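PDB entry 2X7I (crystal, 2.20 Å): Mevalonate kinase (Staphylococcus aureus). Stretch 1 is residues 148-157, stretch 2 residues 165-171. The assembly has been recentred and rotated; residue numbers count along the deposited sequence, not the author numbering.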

# COMPACT_ATOMS: atom_id res chain seq x y z
N THR A 148 5.99 -0.07 7.00
CA THR A 148 5.61 -0.52 8.33
C THR A 148 5.28 0.66 9.27
O THR A 148 4.30 0.62 10.00
CB THR A 148 6.70 -1.41 8.97
OG1 THR A 148 7.03 -2.48 8.08
CG2 THR A 148 6.20 -1.98 10.30
N GLN A 149 6.11 1.69 9.24
CA GLN A 149 5.87 2.85 10.09
C GLN A 149 4.60 3.61 9.69
O GLN A 149 3.82 4.00 10.54
CB GLN A 149 7.10 3.78 10.09
CG GLN A 149 6.91 5.11 10.84
CD GLN A 149 6.55 4.94 12.31
OE1 GLN A 149 6.66 3.85 12.87
NE2 GLN A 149 6.15 6.05 12.95
N THR A 150 4.38 3.79 8.39
CA THR A 150 3.16 4.46 7.92
C THR A 150 1.92 3.67 8.34
O THR A 150 0.97 4.24 8.87
CB THR A 150 3.16 4.63 6.38
OG1 THR A 150 4.35 5.33 5.98
CG2 THR A 150 1.93 5.39 5.92
N ILE A 151 1.95 2.36 8.11
CA ILE A 151 0.84 1.48 8.46
C ILE A 151 0.56 1.44 9.97
O ILE A 151 -0.57 1.67 10.39
CB ILE A 151 1.08 0.04 7.94
CG1 ILE A 151 0.96 0.01 6.42
CG2 ILE A 151 0.07 -0.93 8.52
CD1 ILE A 151 1.43 -1.29 5.83
N VAL A 152 1.58 1.17 10.78
CA VAL A 152 1.41 1.05 12.23
C VAL A 152 0.96 2.36 12.88
O VAL A 152 -0.02 2.38 13.63
CB VAL A 152 2.70 0.56 12.90
CG1 VAL A 152 2.59 0.65 14.41
CG2 VAL A 152 2.97 -0.87 12.48
N SER A 153 1.67 3.45 12.59
CA SER A 153 1.31 4.77 13.11
C SER A 153 -0.03 5.30 12.61
O SER A 153 -0.67 6.10 13.27
CB SER A 153 2.40 5.79 12.76
OG SER A 153 2.45 6.03 11.35
N GLY A 154 -0.46 4.87 11.43
CA GLY A 154 -1.65 5.43 10.79
C GLY A 154 -1.46 6.89 10.37
O GLY A 154 -2.44 7.64 10.22
N LYS A 155 -0.21 7.29 10.19
CA LYS A 155 0.13 8.67 9.84
C LYS A 155 1.02 8.71 8.59
O LYS A 155 1.69 7.72 8.27
CB LYS A 155 0.84 9.33 11.01
CG LYS A 155 -0.07 9.55 12.22
CD LYS A 155 0.73 9.69 13.50
CE LYS A 155 -0.14 10.13 14.67
NZ LYS A 155 -1.40 9.33 14.74
N PRO A 156 1.03 9.86 7.88
CA PRO A 156 1.94 9.98 6.75
C PRO A 156 3.39 9.99 7.22
O PRO A 156 3.67 10.49 8.30
CB PRO A 156 1.56 11.33 6.11
CG PRO A 156 0.28 11.72 6.69
CD PRO A 156 0.23 11.09 8.05
N VAL A 157 4.28 9.43 6.41
CA VAL A 157 5.72 9.46 6.66
C VAL A 157 6.39 10.17 5.48
O VAL A 157 6.13 9.85 4.33
CB VAL A 157 6.30 8.05 6.79
CG1 VAL A 157 7.84 8.11 6.86
CG2 VAL A 157 5.72 7.34 8.01
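Stretch 2, residues 165-171: ETLKTLS

Stretch 2 (Glu165 to Ser171) runs antiparallel to the extended tail of stretch 1, which leaves its helix through Gly154, a residue of positive phi. Glu165 and Thr166 close a strand; the remainder is extended loop. The CA-to-CA distances are 4.5 Å for Val157 and Thr166, 5.3 Å for Pro156 and Leu167, and 4.9 Å for Lys155 and Thr169.

The backbones meet where Val157 and Thr166 form a non-hydrogen-bonded antiparallel pair, their side chains on the same face of the sheet. Beside it, Leu167 N donates to Pro156 O at 2.8 Å; proline, lacking an N-H, can offer only its carbonyl oxygen. CA-H...O contacts join Thr166 CA to Pro156 O (3.5 Å) and Val157 CA to Glu165 O (3.4 Å).

From the helix, Gln149 NE2 reaches Thr166 OG1 in a weak hydrogen bond of 3.3 Å.

The proline ring packs against both leucines, Pro156 CB to Leu167 CD1 at 4.1 Å and Pro156 CG to Leu170 CD1 at 4.2 Å, while Pro156 CD abuts Lys168 O at 3.1 Å. Lys155 CB lies 3.7 Å from Thr166 CG2.

Two waters extend the contact: one bridges Gly154 O and Leu170 N, which share no direct hydrogen bond, at 2.8 Å from each; a second links Gly154 O (3.0 Å) to Thr169 OG1 (2.7 Å).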

# COMPACT_ATOMS: atom_id res chain seq x y z
N GLU A 165 10.45 12.15 8.83
CA GLU A 165 9.49 12.58 9.84
C GLU A 165 8.16 11.86 9.68
O GLU A 165 7.82 11.39 8.60
CB GLU A 165 9.22 14.09 9.74
CG GLU A 165 10.45 14.98 9.68
CD GLU A 165 11.30 14.92 10.94
OE1 GLU A 165 12.52 15.21 10.85
OE2 GLU A 165 10.76 14.61 12.02
N THR A 166 7.42 11.77 10.78
CA THR A 166 6.06 11.26 10.77
C THR A 166 5.14 12.44 10.96
O THR A 166 5.26 13.17 11.93
CB THR A 166 5.83 10.23 11.88
OG1 THR A 166 6.58 9.05 11.58
CG2 THR A 166 4.35 9.87 11.99
N LEU A 167 4.24 12.66 10.01
CA LEU A 167 3.37 13.83 10.05
C LEU A 167 2.13 13.54 10.90
O LEU A 167 1.98 12.44 11.44
CB LEU A 167 2.96 14.25 8.63
CG LEU A 167 4.09 14.43 7.60
CD1 LEU A 167 3.53 14.87 6.25
CD2 LEU A 167 5.15 15.42 8.08
N LYS A 168 1.25 14.53 11.03
CA LYS A 168 -0.03 14.33 11.71
C LYS A 168 -0.99 13.61 10.77
O LYS A 168 -0.75 13.56 9.56
CB LYS A 168 -0.60 15.67 12.17
CG LYS A 168 0.21 16.29 13.29
CD LYS A 168 0.19 17.82 13.28
CE LYS A 168 -0.77 18.40 14.29
NZ LYS A 168 -0.61 19.87 14.40
N THR A 169 -2.08 13.06 11.32
CA THR A 169 -3.06 12.29 10.54
C THR A 169 -3.45 13.00 9.24
O THR A 169 -3.62 14.21 9.22
CB THR A 169 -4.34 12.00 11.38
OG1 THR A 169 -4.05 11.00 12.36
CG2 THR A 169 -5.48 11.49 10.50
N LEU A 170 -3.61 12.24 8.17
CA LEU A 170 -3.92 12.81 6.86
C LEU A 170 -5.31 13.45 6.85
O LEU A 170 -6.30 12.83 7.24
CB LEU A 170 -3.81 11.76 5.74
CG LEU A 170 -3.79 12.35 4.32
CD1 LEU A 170 -2.60 13.29 4.13
CD2 LEU A 170 -3.77 11.25 3.27
N SER A 171 -5.35 14.71 6.43
CA SER A 171 -6.60 15.43 6.31
C SER A 171 -6.55 16.33 5.09
O SER A 171 -6.05 17.45 5.14
CB SER A 171 -6.86 16.25 7.57
OG SER A 171 -8.17 16.77 7.54
O HOH W 1 -2.87 9.58 8.18
O HOH W 2 -3.95 8.38 12.75